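Local coordinates for deseasin MCP-01 (Pseudoalteromonas sp., PDB 3VV3), which degrades collagen as a serine protease of the subtilisin family, probably cleaving peptide bonds through a Ser-His-Asp triad, at residues H108-I113 against V130-C135; V53-P58 against D86-N91; G176-A181 against P211-N216; A188-D193 against E218-L223. All coordinates share one frame; numbering follows the deposited sequence.

Contact 1 of 4, residues H108-I113 against V130-C135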
loop_
_atom_site.group_PDB
_atom_site.type_symbol
_atom_site.label_atom_id
_atom_site.label_comp_id
_atom_site.label_asym_id
_atom_site.label_seq_id
_atom_site.Cartn_x
_atom_site.Cartn_y
_atom_site.Cartn_z
ATOM N N HIS A 108 -4.367 -8.850 -7.044
ATOM C CA HIS A 108 -5.516 -8.131 -6.512
ATOM C C HIS A 108 -6.185 -7.292 -7.605
ATOM O O HIS A 108 -7.404 -7.378 -7.808
ATOM C CB HIS A 108 -5.093 -7.267 -5.314
ATOM C CG HIS A 108 -6.242 -6.817 -4.466
ATOM N ND1 HIS A 108 -7.004 -5.711 -4.774
ATOM C CD2 HIS A 108 -6.759 -7.332 -3.323
ATOM C CE1 HIS A 108 -7.944 -5.559 -3.854
ATOM N NE2 HIS A 108 -7.818 -6.529 -2.965
ATOM N N VAL A 109 -5.400 -6.492 -8.325
ATOM C CA VAL A 109 -5.981 -5.676 -9.384
ATOM C C VAL A 109 -6.546 -6.572 -10.494
ATOM O O VAL A 109 -7.592 -6.268 -11.067
ATOM C CB VAL A 109 -5.002 -4.603 -9.943
ATOM C CG1 VAL A 109 -4.467 -3.729 -8.811
ATOM C CG2 VAL A 109 -3.858 -5.233 -10.692
ATOM N N SER A 110 -5.867 -7.683 -10.780
ATOM C CA SER A 110 -6.373 -8.620 -11.785
ATOM C C SER A 110 -7.766 -9.163 -11.446
ATOM O O SER A 110 -8.639 -9.253 -12.316
ATOM C CB SER A 110 -5.381 -9.769 -12.009
ATOM O OG SER A 110 -4.153 -9.279 -12.529
ATOM N N GLY A 111 -7.976 -9.519 -10.182
ATOM C CA GLY A 111 -9.271 -10.027 -9.736
ATOM C C GLY A 111 -10.393 -9.009 -9.869
ATOM O O GLY A 111 -11.542 -9.356 -10.128
ATOM N N THR A 112 -10.064 -7.735 -9.703
ATOM C CA THR A 112 -11.064 -6.685 -9.878
ATOM C C THR A 112 -11.457 -6.537 -11.351
ATOM O O THR A 112 -12.624 -6.354 -11.687
ATOM C CB THR A 112 -10.553 -5.356 -9.289
ATOM O OG1 THR A 112 -10.399 -5.513 -7.872
ATOM C CG2 THR A 112 -11.522 -4.191 -9.583
ATOM N N ILE A 113 -10.469 -6.639 -12.229
ATOM C CA ILE A 113 -10.717 -6.632 -13.661
ATOM C C ILE A 113 -11.514 -7.862 -14.099
ATOM O O ILE A 113 -12.463 -7.746 -14.880
ATOM C CB ILE A 113 -9.382 -6.609 -14.441
ATOM C CG1 ILE A 113 -8.701 -5.242 -14.287
ATOM C CG2 ILE A 113 -9.606 -6.935 -15.923
ATOM C CD1 ILE A 113 -7.231 -5.270 -14.678
ATOM N N VAL A 130 -12.664 -12.773 -19.561
ATOM C CA VAL A 130 -11.733 -11.833 -20.173
ATOM C C VAL A 130 -10.390 -12.551 -20.194
ATOM O O VAL A 130 -10.248 -13.598 -19.564
ATOM C CB VAL A 130 -11.649 -10.514 -19.348
ATOM C CG1 VAL A 130 -10.994 -10.768 -17.983
ATOM C CG2 VAL A 130 -10.917 -9.412 -20.121
ATOM N N SER A 131 -9.410 -12.023 -20.925
ATOM C CA SER A 131 -8.067 -12.592 -20.898
ATOM C C SER A 131 -7.109 -11.577 -20.299
ATOM O O SER A 131 -7.024 -10.451 -20.773
ATOM C CB SER A 131 -7.590 -12.990 -22.303
ATOM O OG SER A 131 -8.355 -14.071 -22.817
ATOM N N ILE A 132 -6.402 -11.978 -19.255
ATOM C CA ILE A 132 -5.485 -11.078 -18.579
ATOM C C ILE A 132 -4.049 -11.518 -18.808
ATOM O O ILE A 132 -3.677 -12.635 -18.446
ATOM C CB ILE A 132 -5.767 -11.058 -17.074
ATOM C CG1 ILE A 132 -7.155 -10.472 -16.818
ATOM C CG2 ILE A 132 -4.697 -10.247 -16.342
ATOM C CD1 ILE A 132 -7.627 -10.623 -15.383
ATOM N N VAL A 133 -3.251 -10.638 -19.408
ATOM C CA VAL A 133 -1.818 -10.887 -19.581
ATOM C C VAL A 133 -1.028 -10.033 -18.593
ATOM O O VAL A 133 -1.299 -8.844 -18.426
ATOM C CB VAL A 133 -1.340 -10.606 -21.037
ATOM C CG1 VAL A 133 -1.852 -9.265 -21.543
ATOM C CG2 VAL A 133 0.189 -10.684 -21.132
ATOM N N GLY A 134 -0.060 -10.647 -17.921
ATOM C CA GLY A 134 0.695 -9.923 -16.916
ATOM C C GLY A 134 2.079 -9.539 -17.376
ATOM O O GLY A 134 2.725 -10.282 -18.113
ATOM N N CYS A 135 2.526 -8.358 -16.961
ATOM C CA CYS A 135 3.944 -8.033 -17.019
ATOM C C CYS A 135 4.369 -7.571 -15.632
ATOM O O CYS A 135 3.865 -6.572 -15.106
ATOM C CB CYS A 135 4.258 -6.963 -18.066
ATOM S SG CYS A 135 6.042 -6.641 -18.229
#
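Ile132 sends its CD1 methyl from strand 131-136 against the flank of helix 105-114, where it lies 3.5 Å from the backbone O of Ser110 and 4.1 Å from Ser110 CB. Its other branch, CG2, comes to 4.0 Å from Ser110 OG. The two branches thus meet the serine from the same side at two points: CG1 stands beside the backbone N and CG2 anti to it, and with CD1 extended (chi2 170°) one methyl reaches the helix backbone while the other meets the hydroxyl. One turn further along the helix, Ile113 adds its CG2 methyl, 4.2 Å from the same Ile132 CD1. Ser110 and Ile113 therefore offer the strand one ridge of the helix, and Val48 of the adjacent strand 45-50 touches Ile132, Ser110 and Ile113 alike. This is the packing of helix on sheet within the beta-alpha-beta unit of strand 89-91, helix 105-114 and strand 131-136, in the alpha/beta core of the subtilase fold. The hydroxyl of Ser110 is buried, but it is hydrogen-bonded to Gly106 O one turn back in its own helix. With that polar group satisfied locally and no hydrogen bond crossing to the strand, the contact rests on van der Waals packing and the exclusion of water.

Contact 2 of 4, residues V53-P58 against D86-N91. With CA (calcium ion), chain C.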
loop_
_atom_site.group_PDB
_atom_site.type_symbol
_atom_site.label_atom_id
_atom_site.label_comp_id
_atom_site.label_asym_id
_atom_site.label_seq_id
_atom_site.Cartn_x
_atom_site.Cartn_y
_atom_site.Cartn_z
ATOM N N VAL A 53 0.867 -11.525 -12.118
ATOM C CA VAL A 53 -0.486 -12.072 -12.052
ATOM C C VAL A 53 -0.378 -13.519 -11.604
ATOM O O VAL A 53 0.357 -14.293 -12.204
ATOM C CB VAL A 53 -1.169 -12.054 -13.437
ATOM C CG1 VAL A 53 -2.567 -12.674 -13.359
ATOM C CG2 VAL A 53 -1.240 -10.622 -13.978
ATOM N N ASP A 54 -1.075 -13.888 -10.536
ATOM C CA ASP A 54 -1.098 -15.297 -10.154
ATOM C C ASP A 54 -2.132 -16.035 -10.994
ATOM O O ASP A 54 -3.282 -16.215 -10.572
ATOM C CB ASP A 54 -1.406 -15.489 -8.667
ATOM C CG ASP A 54 -1.330 -16.952 -8.247
ATOM O OD1 ASP A 54 -1.041 -17.811 -9.111
ATOM O OD2 ASP A 54 -1.560 -17.249 -7.057
ATOM N N TYR A 55 -1.701 -16.470 -12.176
ATOM C CA TYR A 55 -2.570 -17.154 -13.129
ATOM C C TYR A 55 -2.946 -18.555 -12.653
ATOM O O TYR A 55 -3.718 -19.249 -13.314
ATOM C CB TYR A 55 -1.888 -17.226 -14.508
ATOM C CG TYR A 55 -0.461 -17.711 -14.414
ATOM C CD1 TYR A 55 -0.179 -19.065 -14.261
ATOM C CD2 TYR A 55 0.601 -16.819 -14.437
ATOM C CE1 TYR A 55 1.118 -19.514 -14.153
ATOM C CE2 TYR A 55 1.906 -17.257 -14.329
ATOM C CZ TYR A 55 2.158 -18.607 -14.181
ATOM O OH TYR A 55 3.443 -19.058 -14.068
ATOM N N SER A 56 -2.395 -18.970 -11.514
ATOM C CA SER A 56 -2.715 -20.285 -10.943
ATOM C C SER A 56 -3.845 -20.212 -9.912
ATOM O O SER A 56 -4.373 -21.237 -9.483
ATOM C CB SER A 56 -1.472 -20.927 -10.317
ATOM O OG SER A 56 -1.245 -20.458 -8.994
ATOM N N HIS A 57 -4.210 -19.000 -9.509
ATOM C CA HIS A 57 -5.316 -18.813 -8.571
ATOM C C HIS A 57 -6.610 -19.390 -9.156
ATOM O O HIS A 57 -6.971 -19.107 -10.304
ATOM C CB HIS A 57 -5.498 -17.322 -8.242
ATOM C CG HIS A 57 -6.466 -17.059 -7.131
ATOM N ND1 HIS A 57 -6.103 -16.440 -5.953
ATOM C CD2 HIS A 57 -7.783 -17.344 -7.013
ATOM C CE1 HIS A 57 -7.159 -16.346 -5.163
ATOM N NE2 HIS A 57 -8.191 -16.887 -5.785
ATOM N N PRO A 58 -7.308 -20.228 -8.377
ATOM C CA PRO A 58 -8.542 -20.848 -8.876
ATOM C C PRO A 58 -9.580 -19.853 -9.412
ATOM O O PRO A 58 -10.392 -20.227 -10.269
ATOM C CB PRO A 58 -9.081 -21.579 -7.639
ATOM C CG PRO A 58 -7.854 -21.925 -6.857
ATOM C CD PRO A 58 -6.912 -20.751 -7.057
ATOM N N ASP A 86 6.881 -17.180 -22.977
ATOM C CA ASP A 86 5.942 -16.234 -22.371
ATOM C C ASP A 86 4.493 -16.641 -22.644
ATOM O O ASP A 86 3.805 -16.074 -23.492
ATOM C CB ASP A 86 6.223 -14.787 -22.802
ATOM C CG ASP A 86 6.073 -14.571 -24.291
ATOM O OD1 ASP A 86 6.620 -15.385 -25.060
ATOM O OD2 ASP A 86 5.420 -13.583 -24.684
ATOM N N VAL A 87 4.049 -17.646 -21.906
ATOM C CA VAL A 87 2.728 -18.211 -22.095
ATOM C C VAL A 87 1.650 -17.288 -21.538
ATOM O O VAL A 87 0.642 -17.052 -22.188
ATOM C CB VAL A 87 2.633 -19.597 -21.425
ATOM C CG1 VAL A 87 1.191 -20.118 -21.455
ATOM C CG2 VAL A 87 3.600 -20.574 -22.115
ATOM N N HIS A 88 1.888 -16.750 -20.346
ATOM C CA HIS A 88 0.917 -15.886 -19.676
ATOM C C HIS A 88 1.365 -14.429 -19.573
ATOM O O HIS A 88 0.638 -13.587 -19.034
ATOM C CB HIS A 88 0.647 -16.411 -18.266
ATOM C CG HIS A 88 0.087 -17.797 -18.236
ATOM N ND1 HIS A 88 -1.109 -18.128 -18.835
ATOM C CD2 HIS A 88 0.554 -18.936 -17.672
ATOM C CE1 HIS A 88 -1.354 -19.412 -18.644
ATOM N NE2 HIS A 88 -0.366 -19.924 -17.933
ATOM N N GLY A 89 2.560 -14.134 -20.074
ATOM C CA GLY A 89 3.144 -12.815 -19.903
ATOM C C GLY A 89 4.611 -12.942 -19.542
ATOM O O GLY A 89 5.217 -13.988 -19.778
ATOM N N ILE A 90 5.180 -11.896 -18.948
ATOM C CA ILE A 90 6.616 -11.885 -18.695
ATOM C C ILE A 90 6.993 -11.260 -17.369
ATOM O O ILE A 90 6.178 -10.605 -16.710
ATOM C CB ILE A 90 7.385 -11.103 -19.788
ATOM C CG1 ILE A 90 6.942 -9.632 -19.815
ATOM C CG2 ILE A 90 7.230 -11.778 -21.158
ATOM C CD1 ILE A 90 7.894 -8.697 -20.580
ATOM N N ASN A 91 8.249 -11.481 -16.993
ATOM C CA ASN A 91 8.884 -10.765 -15.898
ATOM C C ASN A 91 9.906 -9.819 -16.532
ATOM O O ASN A 91 10.898 -10.274 -17.115
ATOM C CB ASN A 91 9.560 -11.767 -14.954
ATOM C CG ASN A 91 10.247 -11.105 -13.767
ATOM O OD1 ASN A 91 10.839 -10.034 -13.895
ATOM N ND2 ASN A 91 10.186 -11.758 -12.606
HETATM CA CA CA C . 7.973 -15.500 -26.938
#
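A calcium-binding loop leads into the edge strand 89-91 of the parallel subtilase sheet, and an offset (parallel-displaced) aromatic stack ties its end to the turn at Tyr55. The rings of Tyr55 and His88 have centroids 4.2 Å apart and planes inclined by 27°. The overlap is lopsided: His88 CD2 sits over the centre of the phenol ring, 3.4 Å above its plane, with Tyr55 CD1 the nearest atom at 3.5 Å, whereas Tyr55 covers the imidazole toward its rim. Val87 CG1 lies over the opposite imidazole face, which is thus sandwiched between phenol and methyl. Outside partners hold both side chains: Tyr55 OH, at the far end of the phenol, is hydrogen-bonded to Asp98, and the bond from His88 ND1 to Trp65 O limits turning of the imidazole. With CG between the backbone N and the carbonyl carbon (chi1 48°), the Tyr55 ring is set across the histidine. An alanine at Tyr55 is likely to leave one face of the His88 imidazole without its stacking partner and Asp98 without the phenol hydroxyl. The type I turn from Asp54 to His57 that carries the tyrosine is braced by an Asx turn, Asp54 OD1 accepting from Ser56 N; the same oxygen also takes the Ser56 hydroxyl. Two residues before His88, Asp86 joins Glu70, Asp77, Asp79, Asn81 and the carbonyl of Tyr83 around a calcium ion, to which it gives a single carboxylate oxygen, OD1, at 2.3 Å, while its OD2 is hydrogen-bonded to Tyr155 OH.

Contact 3 of 4, residues G176-A181 against P211-N216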
loop_
_atom_site.group_PDB
_atom_site.type_symbol
_atom_site.label_atom_id
_atom_site.label_comp_id
_atom_site.label_asym_id
_atom_site.label_seq_id
_atom_site.Cartn_x
_atom_site.Cartn_y
_atom_site.Cartn_z
ATOM N N GLY A 176 8.151 8.949 -9.173
ATOM C CA GLY A 176 9.158 9.613 -9.980
ATOM C C GLY A 176 8.638 10.851 -10.674
ATOM O O GLY A 176 7.501 11.277 -10.467
ATOM N N GLY A 177 9.496 11.443 -11.497
ATOM C CA GLY A 177 9.116 12.630 -12.228
ATOM C C GLY A 177 8.929 12.293 -13.686
ATOM O O GLY A 177 8.947 11.125 -14.074
ATOM N N PHE A 178 8.753 13.329 -14.496
ATOM C CA PHE A 178 8.564 13.154 -15.925
ATOM C C PHE A 178 9.720 12.404 -16.588
ATOM O O PHE A 178 10.892 12.742 -16.389
ATOM C CB PHE A 178 8.389 14.519 -16.587
ATOM C CG PHE A 178 8.099 14.443 -18.049
ATOM C CD1 PHE A 178 9.133 14.340 -18.968
ATOM C CD2 PHE A 178 6.790 14.471 -18.513
ATOM C CE1 PHE A 178 8.871 14.261 -20.318
ATOM C CE2 PHE A 178 6.520 14.394 -19.870
ATOM C CZ PHE A 178 7.566 14.288 -20.772
ATOM N N SER A 179 9.379 11.385 -17.374
ATOM C CA SER A 179 10.345 10.665 -18.199
ATOM C C SER A 179 9.924 10.742 -19.657
ATOM O O SER A 179 8.822 10.333 -20.010
ATOM C CB SER A 179 10.429 9.194 -17.775
ATOM O OG SER A 179 11.005 8.405 -18.807
ATOM N N GLN A 180 10.805 11.252 -20.509
ATOM C CA GLN A 180 10.511 11.307 -21.931
ATOM C C GLN A 180 10.412 9.904 -22.517
ATOM O O GLN A 180 9.621 9.659 -23.433
ATOM C CB GLN A 180 11.577 12.111 -22.683
ATOM C CG GLN A 180 11.173 12.419 -24.116
ATOM C CD GLN A 180 9.900 13.245 -24.185
ATOM O OE1 GLN A 180 9.848 14.369 -23.687
ATOM N NE2 GLN A 180 8.868 12.693 -24.816
ATOM N N ALA A 181 11.239 8.989 -22.015
ATOM C CA ALA A 181 11.212 7.608 -22.483
ATOM C C ALA A 181 9.863 6.969 -22.177
ATOM O O ALA A 181 9.312 6.243 -23.006
ATOM C CB ALA A 181 12.348 6.793 -21.858
ATOM N N PRO A 211 2.341 17.303 -9.650
ATOM C CA PRO A 211 2.242 16.223 -10.640
ATOM C C PRO A 211 2.684 14.857 -10.114
ATOM O O PRO A 211 3.645 14.747 -9.355
ATOM C CB PRO A 211 3.168 16.695 -11.766
ATOM C CG PRO A 211 3.150 18.186 -11.646
ATOM C CD PRO A 211 3.105 18.452 -10.169
ATOM N N HIS A 212 1.960 13.831 -10.545
ATOM C CA HIS A 212 2.176 12.449 -10.155
ATOM C C HIS A 212 2.245 11.671 -11.455
ATOM O O HIS A 212 1.412 11.875 -12.336
ATOM C CB HIS A 212 0.981 11.981 -9.317
ATOM C CG HIS A 212 0.926 10.502 -9.074
ATOM N ND1 HIS A 212 0.225 9.638 -9.891
ATOM C CD2 HIS A 212 1.433 9.741 -8.073
ATOM C CE1 HIS A 212 0.330 8.407 -9.421
ATOM N NE2 HIS A 212 1.053 8.443 -8.315
ATOM N N TYR A 213 3.239 10.795 -11.588
ATOM C CA TYR A 213 3.415 10.024 -12.821
ATOM C C TYR A 213 3.207 8.534 -12.580
ATOM O O TYR A 213 3.573 8.025 -11.524
ATOM C CB TYR A 213 4.796 10.327 -13.439
ATOM C CG TYR A 213 4.859 11.764 -13.881
ATOM C CD1 TYR A 213 4.301 12.153 -15.095
ATOM C CD2 TYR A 213 5.402 12.744 -13.065
ATOM C CE1 TYR A 213 4.314 13.465 -15.498
ATOM C CE2 TYR A 213 5.419 14.071 -13.463
ATOM C CZ TYR A 213 4.869 14.423 -14.683
ATOM O OH TYR A 213 4.869 15.736 -15.110
ATOM N N PRO A 214 2.641 7.817 -13.569
ATOM C CA PRO A 214 2.318 8.290 -14.924
ATOM C C PRO A 214 0.968 8.990 -15.110
ATOM O O PRO A 214 0.661 9.368 -16.238
ATOM C CB PRO A 214 2.323 6.995 -15.754
ATOM C CG PRO A 214 1.894 5.934 -14.760
ATOM C CD PRO A 214 2.555 6.348 -13.459
ATOM N N SER A 215 0.174 9.171 -14.062
ATOM C CA SER A 215 -1.169 9.722 -14.285
ATOM C C SER A 215 -1.158 11.143 -14.862
ATOM O O SER A 215 -2.074 11.509 -15.594
ATOM C CB SER A 215 -2.037 9.643 -13.028
ATOM O OG SER A 215 -1.452 10.358 -11.969
ATOM N N ASN A 216 -0.124 11.930 -14.563
ATOM C CA ASN A 216 -0.036 13.294 -15.095
ATOM C C ASN A 216 0.463 13.405 -16.543
ATOM O O ASN A 216 0.472 14.506 -17.101
ATOM C CB ASN A 216 0.800 14.216 -14.184
ATOM C CG ASN A 216 -0.036 14.936 -13.133
ATOM O OD1 ASN A 216 -0.568 14.318 -12.214
ATOM N ND2 ASN A 216 -0.152 16.258 -13.267
HETATM O O HOH W 1 5.013 10.721 -9.313
HETATM O O HOH W 2 6.534 13.871 -9.635
#
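Tyr213 holds CG anti to its carbonyl carbon (chi1 -65°), which lays the phenol ring along Gly176-Phe178, while Phe178, with CG opposite its backbone N (chi1 -176°), swings its own ring to the far end of the tyrosine. The phenol is thus met mostly by backbone. Phe178 N stands over one face, 3.6 Å from Tyr213 CE2 and displaced toward the rim, and Gly176 O approaches the ring edge, 3.6 Å from Tyr213 CD2. Beyond them Phe178 CB lies 4.0 Å from Tyr213 CZ, and the edge of the phenyl ring faces Tyr213 CE1. Two waters bridge the segments where no direct hydrogen bond does: both donate to Gly176 O, and one accepts from Tyr213 N while the other donates to Pro211 O. A serine in place of Tyr213 would probably uncover the backbone at Gly177 and leave the Phe178 side chain freer to turn. Within the second segment, His212 ND1 donates to Ser215 OG almost in the imidazole plane, at 2.8 Å, and a cis peptide bond precedes Pro214. Tyr217 meets both rings at steep angles, and Gly176 makes a backbone hydrogen bond to the second subunit. The contact lies at the surface, just ahead of helix 180-191, whose N-cap is Ser179, and joins that entry to the loop running from strand 195-199 to strand 222-228.

Contact 4 of 4, residues A188-D193 against E218-L223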
loop_
_atom_site.group_PDB
_atom_site.type_symbol
_atom_site.label_atom_id
_atom_site.label_comp_id
_atom_site.label_asym_id
_atom_site.label_seq_id
_atom_site.Cartn_x
_atom_site.Cartn_y
_atom_site.Cartn_z
ATOM N N ALA A 188 3.580 5.414 -28.139
ATOM C CA ALA A 188 3.554 4.256 -29.024
ATOM C C ALA A 188 2.316 3.412 -28.760
ATOM O O ALA A 188 1.720 2.865 -29.689
ATOM C CB ALA A 188 4.812 3.410 -28.877
ATOM N N SER A 189 1.941 3.286 -27.486
ATOM C CA SER A 189 0.739 2.543 -27.148
ATOM C C SER A 189 -0.499 3.228 -27.745
ATOM O O SER A 189 -1.440 2.552 -28.176
ATOM C CB SER A 189 0.603 2.339 -25.629
ATOM O OG SER A 189 0.198 3.526 -24.979
ATOM N N GLU A 190 -0.499 4.558 -27.790
ATOM C CA GLU A 190 -1.620 5.267 -28.406
ATOM C C GLU A 190 -1.732 4.936 -29.888
ATOM O O GLU A 190 -2.829 4.738 -30.400
ATOM C CB GLU A 190 -1.520 6.789 -28.224
ATOM C CG GLU A 190 -2.764 7.503 -28.771
ATOM C CD GLU A 190 -2.774 9.000 -28.529
ATOM O OE1 GLU A 190 -1.765 9.542 -28.034
ATOM O OE2 GLU A 190 -3.807 9.638 -28.845
ATOM N N GLN A 191 -0.603 4.876 -30.585
ATOM C CA GLN A 191 -0.656 4.580 -32.014
ATOM C C GLN A 191 -1.175 3.156 -32.241
ATOM O O GLN A 191 -1.725 2.851 -33.302
ATOM C CB GLN A 191 0.712 4.784 -32.694
ATOM C CG GLN A 191 1.443 6.080 -32.319
ATOM C CD GLN A 191 0.565 7.327 -32.370
ATOM O OE1 GLN A 191 -0.043 7.642 -33.396
ATOM N NE2 GLN A 191 0.512 8.059 -31.253
ATOM N N ALA A 192 -1.018 2.299 -31.230
ATOM C CA ALA A 192 -1.501 0.916 -31.291
ATOM C C ALA A 192 -2.950 0.748 -30.817
ATOM O O ALA A 192 -3.455 -0.376 -30.728
ATOM C CB ALA A 192 -0.574 -0.006 -30.494
ATOM N N ASP A 193 -3.605 1.863 -30.506
ATOM C CA ASP A 193 -5.007 1.891 -30.061
ATOM C C ASP A 193 -5.218 1.289 -28.678
ATOM O O ASP A 193 -6.202 0.586 -28.435
ATOM C CB ASP A 193 -5.934 1.229 -31.088
ATOM C CG ASP A 193 -5.829 1.871 -32.469
ATOM O OD1 ASP A 193 -5.826 3.114 -32.557
ATOM O OD2 ASP A 193 -5.749 1.121 -33.468
ATOM N N GLU A 218 0.359 13.876 -20.254
ATOM C CA GLU A 218 -0.712 14.538 -21.004
ATOM C C GLU A 218 -1.149 13.778 -22.263
ATOM O O GLU A 218 -2.041 14.216 -23.005
ATOM C CB GLU A 218 -0.294 15.966 -21.347
ATOM C CG GLU A 218 -0.174 16.870 -20.122
ATOM C CD GLU A 218 0.389 18.232 -20.467
ATOM O OE1 GLU A 218 0.729 18.453 -21.647
ATOM O OE2 GLU A 218 0.494 19.082 -19.558
ATOM N N ASN A 219 -0.528 12.625 -22.490
ATOM C CA ASN A 219 -0.915 11.747 -23.583
ATOM C C ASN A 219 -2.432 11.548 -23.608
ATOM O O ASN A 219 -3.054 11.292 -22.575
ATOM C CB ASN A 219 -0.196 10.400 -23.444
ATOM C CG ASN A 219 1.320 10.529 -23.525
ATOM O OD1 ASN A 219 1.940 9.996 -24.446
ATOM N ND2 ASN A 219 1.920 11.231 -22.573
ATOM N N ASP A 220 -3.040 11.674 -24.784
ATOM C CA ASP A 220 -4.498 11.575 -24.872
ATOM C C ASP A 220 -5.080 10.219 -24.448
ATOM O O ASP A 220 -6.243 10.145 -24.043
ATOM C CB ASP A 220 -4.990 11.934 -26.274
ATOM C CG ASP A 220 -4.908 13.423 -26.563
ATOM O OD1 ASP A 220 -5.069 14.231 -25.619
ATOM O OD2 ASP A 220 -4.694 13.783 -27.741
ATOM N N ASN A 221 -4.294 9.149 -24.545
ATOM C CA ASN A 221 -4.819 7.821 -24.208
ATOM C C ASN A 221 -4.642 7.461 -22.731
ATOM O O ASN A 221 -4.996 6.362 -22.306
ATOM C CB ASN A 221 -4.189 6.734 -25.083
ATOM C CG ASN A 221 -2.697 6.611 -24.861
ATOM O OD1 ASN A 221 -2.009 7.611 -24.646
ATOM N ND2 ASN A 221 -2.187 5.384 -24.914
ATOM N N VAL A 222 -4.089 8.381 -21.950
ATOM C CA VAL A 222 -3.987 8.166 -20.509
ATOM C C VAL A 222 -5.316 8.515 -19.843
ATOM O O VAL A 222 -5.850 9.605 -20.048
ATOM C CB VAL A 222 -2.848 9.016 -19.888
ATOM C CG1 VAL A 222 -2.910 8.994 -18.364
ATOM C CG2 VAL A 222 -1.479 8.532 -20.390
ATOM N N LEU A 223 -5.853 7.582 -19.061
ATOM C CA LEU A 223 -7.093 7.813 -18.335
ATOM C C LEU A 223 -6.768 7.694 -16.846
ATOM O O LEU A 223 -6.445 6.616 -16.366
ATOM C CB LEU A 223 -8.160 6.807 -18.779
ATOM C CG LEU A 223 -9.497 6.756 -18.026
ATOM C CD1 LEU A 223 -10.144 8.131 -17.934
ATOM C CD2 LEU A 223 -10.439 5.757 -18.684
HETATM O O HOH W 3 -1.492 12.075 -27.139
HETATM O O HOH W 4 -3.866 12.208 -29.701
#
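Glu190 leaves helix 180-191 with its CB against the amide of Asn221, 3.6 Å from Asn221 CG. Its CG, the next atom out, rests on Asn221 CB and CG, both at 4.0 Å. From there the extended chain brings the carboxylate over the amide, the two planes only 13° apart and stacked. At the tip the oxygens part: OE1 takes a water that accepts from Asp220 N, while OE2 lies 3.6 Å from Asp220 CB and takes a second water, which also donates to Asp220 OD2. Asn221 ND2, meanwhile, donates to Ser189 OG at 3.0 Å, in the amide plane though with a bent angle of 135°. The same ND2 is hydrogen-bonded to Ile194 O, and Ser189 OG to Ile186 O, so both buried polar groups have other partners too. The contact joins the C-terminal end of the helix, closed by a Schellman motif at Asp193, to the type I turn from Asn219 to Val222 that opens strand 222-228 of the parallel sheet. Glu190 OE2 comes within 4.4 Å of Asp220 OD2, and the water donating to both probably eases their repulsion; one direct hydrogen bond thus joins the buried polar groups, and water mediates between the two carboxylates.

Contacts 1 and 2 adjoin, their centres 9 Å apart, because strands 89-91 and 131-136 are neighbours in the parallel sheet: Gly134 O lies 3.1 Å from Ile90 N, a probable hydrogen bond, and Ser110 OG packs on Val53 CG2 at 3.5 Å. Contacts 3 and 4 form the second pair, with centres 14 Å apart; they use opposite ends of helix 180-191, and Val222 CG1 packs 3.8 Å from Ser215 O. The centres of contacts 1 and 4 are about 20 Å apart, though both reach the same sheet. Helix 105-114 of contact 1 begins at His105, probably of the catalytic triad with Asp50 and Ser270, whereas contact 2 contributes Asp86 to a calcium site.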